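Local coordinates for protein O-phospho-L-seryl-tRNA:Cys-tRNA synthase (Methanocaldococcus jannaschii DSM 2661, PDB 5X6B) that probably catalyses the pyridoxal-phosphate-dependent conversion of O-phosphoseryl-tRNA to cysteinyl-tRNA, at residues I56-I61 with M392-L397; V140-N145 with V161-Y166; S260-I265 with G297-T302; K337-K342 with K350-V355. All blocks are in the same frame, centred on the assembly; numbering follows the deposited sequence.

Contact 1 (I56-I61 with M392-L397)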
# COMPACT_ATOMS: atom_id res chain seq x y z
N ILE B 56 -9.97 -19.21 6.86
CA ILE B 56 -8.54 -19.42 6.71
C ILE B 56 -8.26 -19.61 5.23
O ILE B 56 -8.86 -20.46 4.57
CB ILE B 56 -8.04 -20.64 7.50
CG1 ILE B 56 -8.28 -20.46 9.00
CG2 ILE B 56 -6.56 -20.88 7.23
CD1 ILE B 56 -7.87 -21.65 9.82
N ASN B 57 -7.36 -18.79 4.69
CA ASN B 57 -6.99 -18.88 3.29
C ASN B 57 -5.74 -19.74 3.13
O ASN B 57 -4.68 -19.41 3.67
CB ASN B 57 -6.75 -17.49 2.70
CG ASN B 57 -6.72 -17.50 1.18
OD1 ASN B 57 -6.50 -18.54 0.56
ND2 ASN B 57 -6.95 -16.34 0.58
N LEU B 58 -5.87 -20.84 2.39
CA LEU B 58 -4.77 -21.77 2.21
C LEU B 58 -4.01 -21.55 0.90
O LEU B 58 -3.07 -22.29 0.59
CB LEU B 58 -5.28 -23.21 2.25
CG LEU B 58 -5.82 -23.69 3.60
CD1 LEU B 58 -6.26 -25.14 3.52
CD2 LEU B 58 -4.78 -23.49 4.70
N ASN B 59 -4.40 -20.53 0.14
CA ASN B 59 -3.75 -20.23 -1.14
C ASN B 59 -2.30 -19.78 -0.94
O ASN B 59 -2.04 -18.76 -0.29
CB ASN B 59 -4.54 -19.16 -1.89
CG ASN B 59 -4.17 -19.09 -3.36
OD1 ASN B 59 -3.02 -19.31 -3.74
ND2 ASN B 59 -5.16 -18.77 -4.19
N PRO B 60 -1.35 -20.54 -1.50
CA PRO B 60 0.08 -20.29 -1.31
C PRO B 60 0.56 -18.92 -1.80
O PRO B 60 1.53 -18.40 -1.24
CB PRO B 60 0.74 -21.40 -2.12
CG PRO B 60 -0.26 -22.50 -2.12
CD PRO B 60 -1.59 -21.82 -2.19
N ILE B 61 -0.09 -18.36 -2.81
CA ILE B 61 0.29 -17.04 -3.30
C ILE B 61 -0.18 -15.95 -2.33
O ILE B 61 0.27 -14.81 -2.38
CB ILE B 61 -0.29 -16.75 -4.71
CG1 ILE B 61 -1.78 -16.43 -4.64
CG2 ILE B 61 -0.03 -17.92 -5.65
CD1 ILE B 61 -2.32 -15.84 -5.93
N MET B 392 -1.64 -26.04 -1.25
CA MET B 392 -1.93 -25.31 -0.03
C MET B 392 -0.65 -24.86 0.67
O MET B 392 0.44 -25.35 0.40
CB MET B 392 -2.76 -26.17 0.92
CG MET B 392 -2.23 -27.57 1.11
SD MET B 392 -3.17 -28.51 2.32
CE MET B 392 -2.69 -27.67 3.83
N SER B 393 -0.81 -23.90 1.57
CA SER B 393 0.27 -23.46 2.43
C SER B 393 -0.35 -23.02 3.75
O SER B 393 -1.44 -22.45 3.77
CB SER B 393 1.06 -22.33 1.78
OG SER B 393 2.15 -21.92 2.59
N VAL B 394 0.33 -23.33 4.85
CA VAL B 394 -0.14 -22.90 6.16
C VAL B 394 0.85 -21.88 6.70
O VAL B 394 0.86 -21.59 7.89
CB VAL B 394 -0.31 -24.07 7.15
CG1 VAL B 394 -1.30 -25.09 6.60
CG2 VAL B 394 1.04 -24.73 7.46
N TYR B 395 1.68 -21.35 5.81
CA TYR B 395 2.63 -20.32 6.18
C TYR B 395 1.93 -19.17 6.89
O TYR B 395 0.88 -18.70 6.46
CB TYR B 395 3.38 -19.79 4.96
CG TYR B 395 4.40 -18.74 5.32
CD1 TYR B 395 5.70 -19.10 5.63
CD2 TYR B 395 4.07 -17.39 5.38
CE1 TYR B 395 6.64 -18.15 5.99
CE2 TYR B 395 5.00 -16.44 5.74
CZ TYR B 395 6.28 -16.82 6.04
OH TYR B 395 7.22 -15.88 6.38
N GLY B 396 2.53 -18.71 7.99
CA GLY B 396 2.02 -17.56 8.70
C GLY B 396 0.84 -17.86 9.61
O GLY B 396 0.44 -17.00 10.40
N LEU B 397 0.27 -19.06 9.50
CA LEU B 397 -0.82 -19.45 10.38
C LEU B 397 -0.33 -19.73 11.81
O LEU B 397 0.80 -20.18 12.01
CB LEU B 397 -1.53 -20.69 9.85
CG LEU B 397 -2.43 -20.50 8.63
CD1 LEU B 397 -3.06 -21.82 8.23
CD2 LEU B 397 -3.50 -19.46 8.94
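A chi1 of -62° sets CG1 of Ile56 beside its own backbone N and turns the CG2 methyl to Leu397, where it touches both ends of the fork, CD1 and CD2, each 3.8 Å from Ile56 CG2. Leu58 and Met392 meet nearer their roots, CB to CB at 4.1 Å, and the Met392 chain bends farther out, at chi3. Between these apolar touches lies one polar link: Ser393 N donates to Leu58 O over 2.9 Å, with a bent N-H...O angle of 141°. The same oxygen also receives a weaker CA-H...O contact from Met392 CA at 3.3 Å. Pro60 closes the other end, Pro60 CG lying 3.7 Å from Met392 C, while Ser393 CB packs against Pro60 CA. Both segments are braced internally by short side chains: Asn57 OD1 forms an Asx turn with Asn59 N, Asn59 OD1 caps Ile61 N, and Ser393 OG, also bonded to Asp347, forms an ST turn with Tyr395 N. Helix 399-415 covers Ile56, Leu58 and Leu397, and helix 317-331 packs on Met392 and Val394. The contact thus joins the short strand 56-57, paired with 379-380, to the loop leaving strand 389-392.

Contact 2 (V140-N145 with V161-Y166)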
# COMPACT_ATOMS: atom_id res chain seq x y z
N VAL B 140 16.70 -16.59 -23.59
CA VAL B 140 16.67 -16.67 -22.14
C VAL B 140 16.68 -18.13 -21.72
O VAL B 140 15.81 -18.91 -22.12
CB VAL B 140 15.42 -15.97 -21.54
CG1 VAL B 140 15.28 -16.31 -20.07
CG2 VAL B 140 15.50 -14.48 -21.75
N VAL B 141 17.68 -18.51 -20.93
CA VAL B 141 17.77 -19.89 -20.46
C VAL B 141 17.20 -19.99 -19.04
O VAL B 141 17.73 -19.39 -18.11
CB VAL B 141 19.23 -20.40 -20.49
CG1 VAL B 141 19.31 -21.81 -19.94
CG2 VAL B 141 19.77 -20.35 -21.91
N LEU B 142 16.11 -20.74 -18.91
CA LEU B 142 15.40 -20.88 -17.64
C LEU B 142 15.01 -22.32 -17.36
O LEU B 142 14.98 -23.15 -18.27
CB LEU B 142 14.16 -19.98 -17.62
CG LEU B 142 13.22 -19.95 -18.83
CD1 LEU B 142 12.29 -21.16 -18.89
CD2 LEU B 142 12.40 -18.67 -18.85
N ASP B 143 14.68 -22.62 -16.10
CA ASP B 143 14.24 -23.96 -15.71
C ASP B 143 12.84 -24.26 -16.24
O ASP B 143 12.09 -23.35 -16.56
CB ASP B 143 14.27 -24.13 -14.19
CG ASP B 143 13.40 -23.11 -13.47
OD1 ASP B 143 13.25 -21.98 -13.98
OD2 ASP B 143 12.87 -23.44 -12.39
N LYS B 144 12.49 -25.53 -16.32
CA LYS B 144 11.19 -25.94 -16.83
C LYS B 144 10.07 -25.69 -15.83
O LYS B 144 8.89 -25.77 -16.17
CB LYS B 144 11.21 -27.41 -17.24
CG LYS B 144 10.85 -27.64 -18.70
CD LYS B 144 10.84 -29.11 -19.08
CE LYS B 144 11.91 -29.41 -20.12
NZ LYS B 144 11.73 -30.73 -20.79
N ASN B 145 10.44 -25.38 -14.59
CA ASN B 145 9.47 -25.08 -13.54
C ASN B 145 9.16 -23.60 -13.44
O ASN B 145 8.48 -23.16 -12.51
CB ASN B 145 9.97 -25.57 -12.18
CG ASN B 145 9.67 -27.03 -11.93
OD1 ASN B 145 8.91 -27.66 -12.67
ND2 ASN B 145 10.25 -27.57 -10.87
N VAL B 161 13.29 -18.40 -25.77
CA VAL B 161 13.37 -19.12 -24.50
C VAL B 161 13.69 -20.60 -24.67
O VAL B 161 13.07 -21.30 -25.48
CB VAL B 161 12.04 -19.00 -23.71
CG1 VAL B 161 12.04 -19.92 -22.50
CG2 VAL B 161 11.81 -17.56 -23.27
N ALA B 162 14.67 -21.07 -23.91
CA ALA B 162 14.99 -22.49 -23.84
C ALA B 162 14.88 -23.00 -22.40
O ALA B 162 15.29 -22.31 -21.46
CB ALA B 162 16.38 -22.76 -24.40
N GLU B 163 14.33 -24.20 -22.24
CA GLU B 163 14.07 -24.75 -20.91
C GLU B 163 15.13 -25.76 -20.46
O GLU B 163 15.46 -26.70 -21.19
CB GLU B 163 12.69 -25.41 -20.88
CG GLU B 163 11.54 -24.44 -21.08
CD GLU B 163 10.20 -25.13 -21.27
OE1 GLU B 163 10.20 -26.34 -21.58
OE2 GLU B 163 9.16 -24.47 -21.10
N VAL B 164 15.64 -25.57 -19.25
CA VAL B 164 16.49 -26.56 -18.60
C VAL B 164 15.61 -27.59 -17.91
O VAL B 164 14.74 -27.24 -17.12
CB VAL B 164 17.44 -25.92 -17.57
CG1 VAL B 164 18.16 -26.99 -16.78
CG2 VAL B 164 18.44 -25.00 -18.27
N GLY B 165 15.83 -28.86 -18.22
CA GLY B 165 14.92 -29.92 -17.82
C GLY B 165 15.11 -30.49 -16.42
O GLY B 165 15.91 -29.99 -15.62
N TYR B 166 14.36 -31.55 -16.15
CA TYR B 166 14.36 -32.19 -14.84
C TYR B 166 15.52 -33.14 -14.61
O TYR B 166 15.95 -33.86 -15.51
CB TYR B 166 13.05 -32.95 -14.65
CG TYR B 166 11.83 -32.07 -14.63
CD1 TYR B 166 11.48 -31.36 -13.49
CD2 TYR B 166 11.02 -31.95 -15.75
CE1 TYR B 166 10.36 -30.55 -13.47
CE2 TYR B 166 9.90 -31.15 -15.74
CZ TYR B 166 9.57 -30.45 -14.59
OH TYR B 166 8.45 -29.65 -14.58
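Lys144, Tyr166 and Leu142 have the most surface buried here, and the first two meet just past the bridged pairs, where strand 139-143 has ended. The aliphatic part of Lys144 crosses Glu163 at about a right angle, its CG 3.2 Å from Glu163 OE1, and its CD continues to Tyr166 CE2 at 4.0 Å. The ammonium does not close an ion pair: Lys144 NZ stays 4.7 Å from Glu163 OE1, so any attraction between these opposite charges is probably diffuse. Tyr166 reaches across to Asn145, its OH donating to Asn145 OD1 over 2.8 Å. The amide oxygen lies at the ring edge, near the ring plane, although the amide itself is turned 66° from that plane; Asn145 ND2 is held separately by Tyr173 O. A phenylalanine in place of Tyr166 would probably leave Asn145 OD1 without this donor and the amide more weakly fixed. Leu142 has its CG wedged between backbone N and carbonyl carbon (chi1 46°), which lays CD1 against Val161 CG1 at 3.8 Å and beside Glu163 CG. On the other face of the sheet Val141 CG1 meets Val164 CG2 at 3.7 Å. Backbone bonds run alternately from Ala162 N to Val140 O, Leu142 N to Ala162 O and Val164 N to Leu142 O, with a weak last one from Lys144 N to Val164 O. Helix 148-156 covers Leu142 and Val161, and this helix connects the two parallel neighbours, making a classic beta-alpha-beta unit at the edge of the large mixed sheet.

Contact 3 (S260-I265 with G297-T302)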
# COMPACT_ATOMS: atom_id res chain seq x y z
N SER B 260 1.02 -5.04 0.11
CA SER B 260 -0.13 -5.00 -0.78
C SER B 260 0.32 -5.06 -2.23
O SER B 260 1.38 -4.52 -2.58
CB SER B 260 -0.97 -3.74 -0.55
OG SER B 260 -1.39 -3.65 0.79
N ALA B 261 -0.47 -5.71 -3.08
CA ALA B 261 -0.19 -5.73 -4.51
C ALA B 261 -0.56 -4.40 -5.15
O ALA B 261 -1.49 -3.73 -4.70
CB ALA B 261 -0.94 -6.88 -5.18
N PRO B 262 0.17 -4.00 -6.20
CA PRO B 262 1.35 -4.70 -6.72
C PRO B 262 2.65 -3.98 -6.37
O PRO B 262 2.81 -2.80 -6.65
CB PRO B 262 1.10 -4.69 -8.22
CG PRO B 262 0.38 -3.39 -8.46
CD PRO B 262 -0.35 -3.03 -7.18
N CYS B 263 3.57 -4.71 -5.73
CA CYS B 263 4.90 -4.18 -5.50
C CYS B 263 5.92 -5.31 -5.50
O CYS B 263 5.57 -6.49 -5.46
CB CYS B 263 4.97 -3.40 -4.18
SG CYS B 263 5.00 -4.42 -2.69
N GLY B 264 7.20 -4.93 -5.56
CA GLY B 264 8.27 -5.89 -5.68
C GLY B 264 9.61 -5.18 -5.64
O GLY B 264 9.67 -3.96 -5.51
N ILE B 265 10.69 -5.95 -5.74
CA ILE B 265 12.03 -5.38 -5.69
C ILE B 265 12.88 -5.97 -6.80
O ILE B 265 12.80 -7.16 -7.09
CB ILE B 265 12.70 -5.64 -4.32
CG1 ILE B 265 11.96 -4.90 -3.21
CG2 ILE B 265 14.15 -5.20 -4.33
CD1 ILE B 265 12.00 -3.40 -3.37
N GLY B 297 2.50 5.52 -4.22
CA GLY B 297 1.39 5.15 -3.37
C GLY B 297 1.53 3.97 -2.43
O GLY B 297 2.61 3.68 -1.91
N LEU B 298 0.42 3.28 -2.25
CA LEU B 298 0.18 2.41 -1.10
C LEU B 298 1.09 1.17 -0.95
O LEU B 298 1.60 0.93 0.14
CB LEU B 298 -1.29 1.96 -1.13
CG LEU B 298 -1.97 1.59 0.18
CD1 LEU B 298 -1.72 2.64 1.24
CD2 LEU B 298 -3.46 1.42 -0.06
N PRO B 299 1.29 0.39 -2.03
CA PRO B 299 2.05 -0.85 -1.84
C PRO B 299 3.48 -0.67 -1.30
O PRO B 299 3.92 -1.47 -0.49
CB PRO B 299 2.08 -1.46 -3.24
CG PRO B 299 0.86 -0.92 -3.90
CD PRO B 299 0.77 0.49 -3.41
N ILE B 300 4.18 0.37 -1.75
CA ILE B 300 5.55 0.59 -1.31
C ILE B 300 5.56 1.00 0.16
O ILE B 300 6.51 0.72 0.91
CB ILE B 300 6.27 1.65 -2.18
CG1 ILE B 300 7.76 1.73 -1.83
CG2 ILE B 300 5.62 3.01 -2.05
CD1 ILE B 300 8.52 0.45 -2.07
N VAL B 301 4.48 1.65 0.59
CA VAL B 301 4.34 2.06 1.98
C VAL B 301 4.13 0.85 2.88
O VAL B 301 4.69 0.78 3.97
CB VAL B 301 3.18 3.05 2.15
CG1 VAL B 301 2.97 3.39 3.63
CG2 VAL B 301 3.47 4.31 1.35
N THR B 302 3.32 -0.10 2.42
CA THR B 302 3.12 -1.34 3.17
C THR B 302 4.41 -2.15 3.21
O THR B 302 4.72 -2.79 4.21
CB THR B 302 1.99 -2.19 2.58
OG1 THR B 302 2.32 -2.60 1.25
CG2 THR B 302 0.69 -1.41 2.57
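Pro299 and Cys263 meet through their beta carbons, CB to CB at 3.6 Å, in a contact that turns round one proline ring. Pro299 CB also faces Ser260 O, and Pro299 CG lies 3.7 Å from Ala261 O, so the bend of the 260-263 backbone wraps this part of the ring with carbonyl oxygens. Pro262 lies alongside, pointing the same way, with its CD 4.1 Å from Pro299 CG. The polar half of the contact belongs to Thr302. Its OG1 accepts from Ser260 N over 3.0 Å in a nearly straight bond (171°), and hands its own proton to Pro299 O, 2.6 Å from Thr302 OG1. This back-bond to the preceding helical turn fixes the hydroxyl rotation: with chi1 at 63°, OG1 sits between the backbone N and the carbonyl carbon, where it can serve both partners. Thr302 CG2 is then left to pack against Ser260 OG at 3.5 Å.

Farther out, the cis peptide bond before Pro262 shapes the bend, and Cys263 is tied by backbone bonding to Gly253 and, weakly, by its N to His254 ND1. Helix 69-77 packs against Thr302 through Val75. A second subunit completes the surroundings, with its Leu298 against Ser260 and its Ala261 against Pro299. The arrangement joins the start of helix 298-305 to the loop entering strand 264-268 of the large sheet, at a subunit interface. This loop follows closely on Lys255, the residue that carries pyridoxal phosphate, as in other fold-type I enzymes of this cofactor.

Contact 4 (K337-K342 with K350-V355)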
# COMPACT_ATOMS: atom_id res chain seq x y z
N LYS B 337 -0.47 -37.75 -1.04
CA LYS B 337 0.93 -37.93 -1.36
C LYS B 337 1.58 -36.60 -1.68
O LYS B 337 1.20 -35.93 -2.65
CB LYS B 337 1.10 -38.90 -2.54
CG LYS B 337 2.56 -39.11 -2.96
CD LYS B 337 2.66 -40.12 -4.10
CE LYS B 337 4.11 -40.39 -4.48
NZ LYS B 337 4.91 -40.91 -3.33
N GLN B 338 2.55 -36.20 -0.87
CA GLN B 338 3.29 -34.97 -1.15
C GLN B 338 4.06 -35.12 -2.45
O GLN B 338 4.81 -36.08 -2.64
CB GLN B 338 4.26 -34.63 -0.02
CG GLN B 338 5.07 -33.38 -0.32
CD GLN B 338 6.44 -33.39 0.33
OE1 GLN B 338 6.61 -33.85 1.46
NE2 GLN B 338 7.44 -32.89 -0.40
N LEU B 339 3.87 -34.16 -3.35
CA LEU B 339 4.66 -34.13 -4.58
C LEU B 339 5.86 -33.24 -4.35
O LEU B 339 5.93 -32.52 -3.36
CB LEU B 339 3.82 -33.64 -5.75
CG LEU B 339 2.67 -34.58 -6.13
CD1 LEU B 339 1.87 -34.04 -7.30
CD2 LEU B 339 3.22 -35.97 -6.42
N GLY B 340 6.82 -33.31 -5.27
CA GLY B 340 8.00 -32.49 -5.16
C GLY B 340 9.05 -33.10 -4.26
O GLY B 340 8.89 -34.21 -3.74
N ILE B 341 10.15 -32.37 -4.09
CA ILE B 341 11.24 -32.79 -3.23
C ILE B 341 10.82 -33.02 -1.77
O ILE B 341 10.19 -32.15 -1.15
CB ILE B 341 12.38 -31.74 -3.27
CG1 ILE B 341 12.97 -31.67 -4.68
CG2 ILE B 341 13.44 -32.05 -2.22
CD1 ILE B 341 14.08 -30.63 -4.84
N LYS B 342 11.15 -34.19 -1.23
CA LYS B 342 10.96 -34.49 0.19
C LYS B 342 12.30 -34.49 0.92
O LYS B 342 13.29 -35.01 0.41
CB LYS B 342 10.28 -35.84 0.39
CG LYS B 342 8.84 -35.90 -0.06
CD LYS B 342 8.25 -37.29 0.20
CE LYS B 342 6.80 -37.38 -0.26
NZ LYS B 342 6.29 -38.78 -0.23
N LYS B 350 2.17 -29.39 -2.62
CA LYS B 350 1.28 -29.97 -3.62
C LYS B 350 1.05 -31.46 -3.34
O LYS B 350 1.97 -32.27 -3.42
CB LYS B 350 1.84 -29.78 -5.02
CG LYS B 350 0.90 -30.25 -6.12
CD LYS B 350 1.47 -29.95 -7.50
CE LYS B 350 0.51 -30.34 -8.60
NZ LYS B 350 1.07 -30.03 -9.94
N PHE B 351 -0.19 -31.80 -3.01
CA PHE B 351 -0.57 -33.18 -2.74
C PHE B 351 -1.23 -33.82 -3.94
O PHE B 351 -2.06 -33.21 -4.61
CB PHE B 351 -1.54 -33.27 -1.55
CG PHE B 351 -0.93 -32.99 -0.21
CD1 PHE B 351 0.06 -33.82 0.30
CD2 PHE B 351 -1.37 -31.92 0.56
CE1 PHE B 351 0.61 -33.57 1.55
CE2 PHE B 351 -0.82 -31.67 1.80
CZ PHE B 351 0.17 -32.49 2.29
N GLU B 352 -0.86 -35.07 -4.22
CA GLU B 352 -1.69 -35.90 -5.07
C GLU B 352 -2.75 -36.52 -4.17
O GLU B 352 -2.42 -37.16 -3.18
CB GLU B 352 -0.87 -36.98 -5.78
CG GLU B 352 -1.68 -37.84 -6.73
CD GLU B 352 -0.87 -38.96 -7.33
OE1 GLU B 352 0.30 -39.14 -6.92
OE2 GLU B 352 -1.40 -39.65 -8.23
N THR B 353 -4.01 -36.30 -4.51
CA THR B 353 -5.10 -36.69 -3.62
C THR B 353 -6.12 -37.61 -4.28
O THR B 353 -7.24 -37.18 -4.58
CB THR B 353 -5.82 -35.45 -3.07
OG1 THR B 353 -6.36 -34.68 -4.15
CG2 THR B 353 -4.86 -34.58 -2.27
N PRO B 354 -5.75 -38.88 -4.51
CA PRO B 354 -6.64 -39.84 -5.17
C PRO B 354 -7.95 -40.04 -4.42
O PRO B 354 -9.00 -40.20 -5.05
CB PRO B 354 -5.82 -41.14 -5.17
CG PRO B 354 -4.41 -40.70 -5.01
CD PRO B 354 -4.46 -39.49 -4.13
N VAL B 355 -7.90 -40.02 -3.09
CA VAL B 355 -9.08 -40.26 -2.27
C VAL B 355 -10.17 -39.21 -2.52
O VAL B 355 -11.35 -39.51 -2.42
CB VAL B 355 -8.71 -40.30 -0.76
CG1 VAL B 355 -8.11 -38.97 -0.31
CG2 VAL B 355 -9.92 -40.67 0.09
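Lys337 and Glu352 form an antiparallel hydrogen-bonded pair, Lys337 N to Glu352 O at 3.0 Å and Glu352 N to Lys337 O at 2.7 Å; next comes the non-hydrogen-bonded pair Gln338 with Phe351, and beyond it Leu339 N bonds to Lys350 O. Leu339 sits over that third bond: its CB is 3.3 Å from Lys350 O, its CG lies 4.0 Å from Glu352 N, and its CD1 rests against the methylenes of Lys350, 4.1 Å from Lys350 CG. An alanine in place of Leu339 would probably lose the packing on the Lys350 methylenes and open a gap beside Glu352 N. Phe351, with CG anti to its own carbonyl carbon (chi1 -71°), turns its ring edge to the other strand, CD1 standing 3.6 Å from Gln338 N; Lys337 C lies at this edge in the ring plane. Lys337 and Glu352 run side by side, Lys337 CD 3.8 Å from Glu352 OE1, yet Lys337 NZ bends off to 6.1 Å from that oxygen, which bonds to Tyr170 instead. Lys350 NZ likewise finds its salt bridge outside, with Glu205. Helix 317-331 packs on Gln338 and Phe351, and strand 389-392 on the far flank of strand 349-352. The chemistry implies a hairpin held together mainly by its main-chain bonds and aliphatic contacts, while the charged ends of Lys350 and Glu352 tie it to other parts of the chain.

Contacts 1, 3 and 4 are largely buried, whereas contact 2 is partly exposed, with Lys144 at the surface. Contacts 2 and 3 reach the same large mixed sheet, contact 2 at its parallel edge and contact 3 near an inner antiparallel strand, their centres about 29 Å apart. Contacts 1 and 4 share the smaller three-stranded antiparallel sheet and touch directly, Met392 SD lying 4.0 Å from Phe351 CE2. Main-chain bonding dominates contacts 2 and 4, which pair strands; contacts 1 and 3 each have a single cross-segment hydrogen bond amid apolar packing. Only contact 3 lies at a subunit interface through several residues. Contact 1 closes a chain loop within which the other three fall.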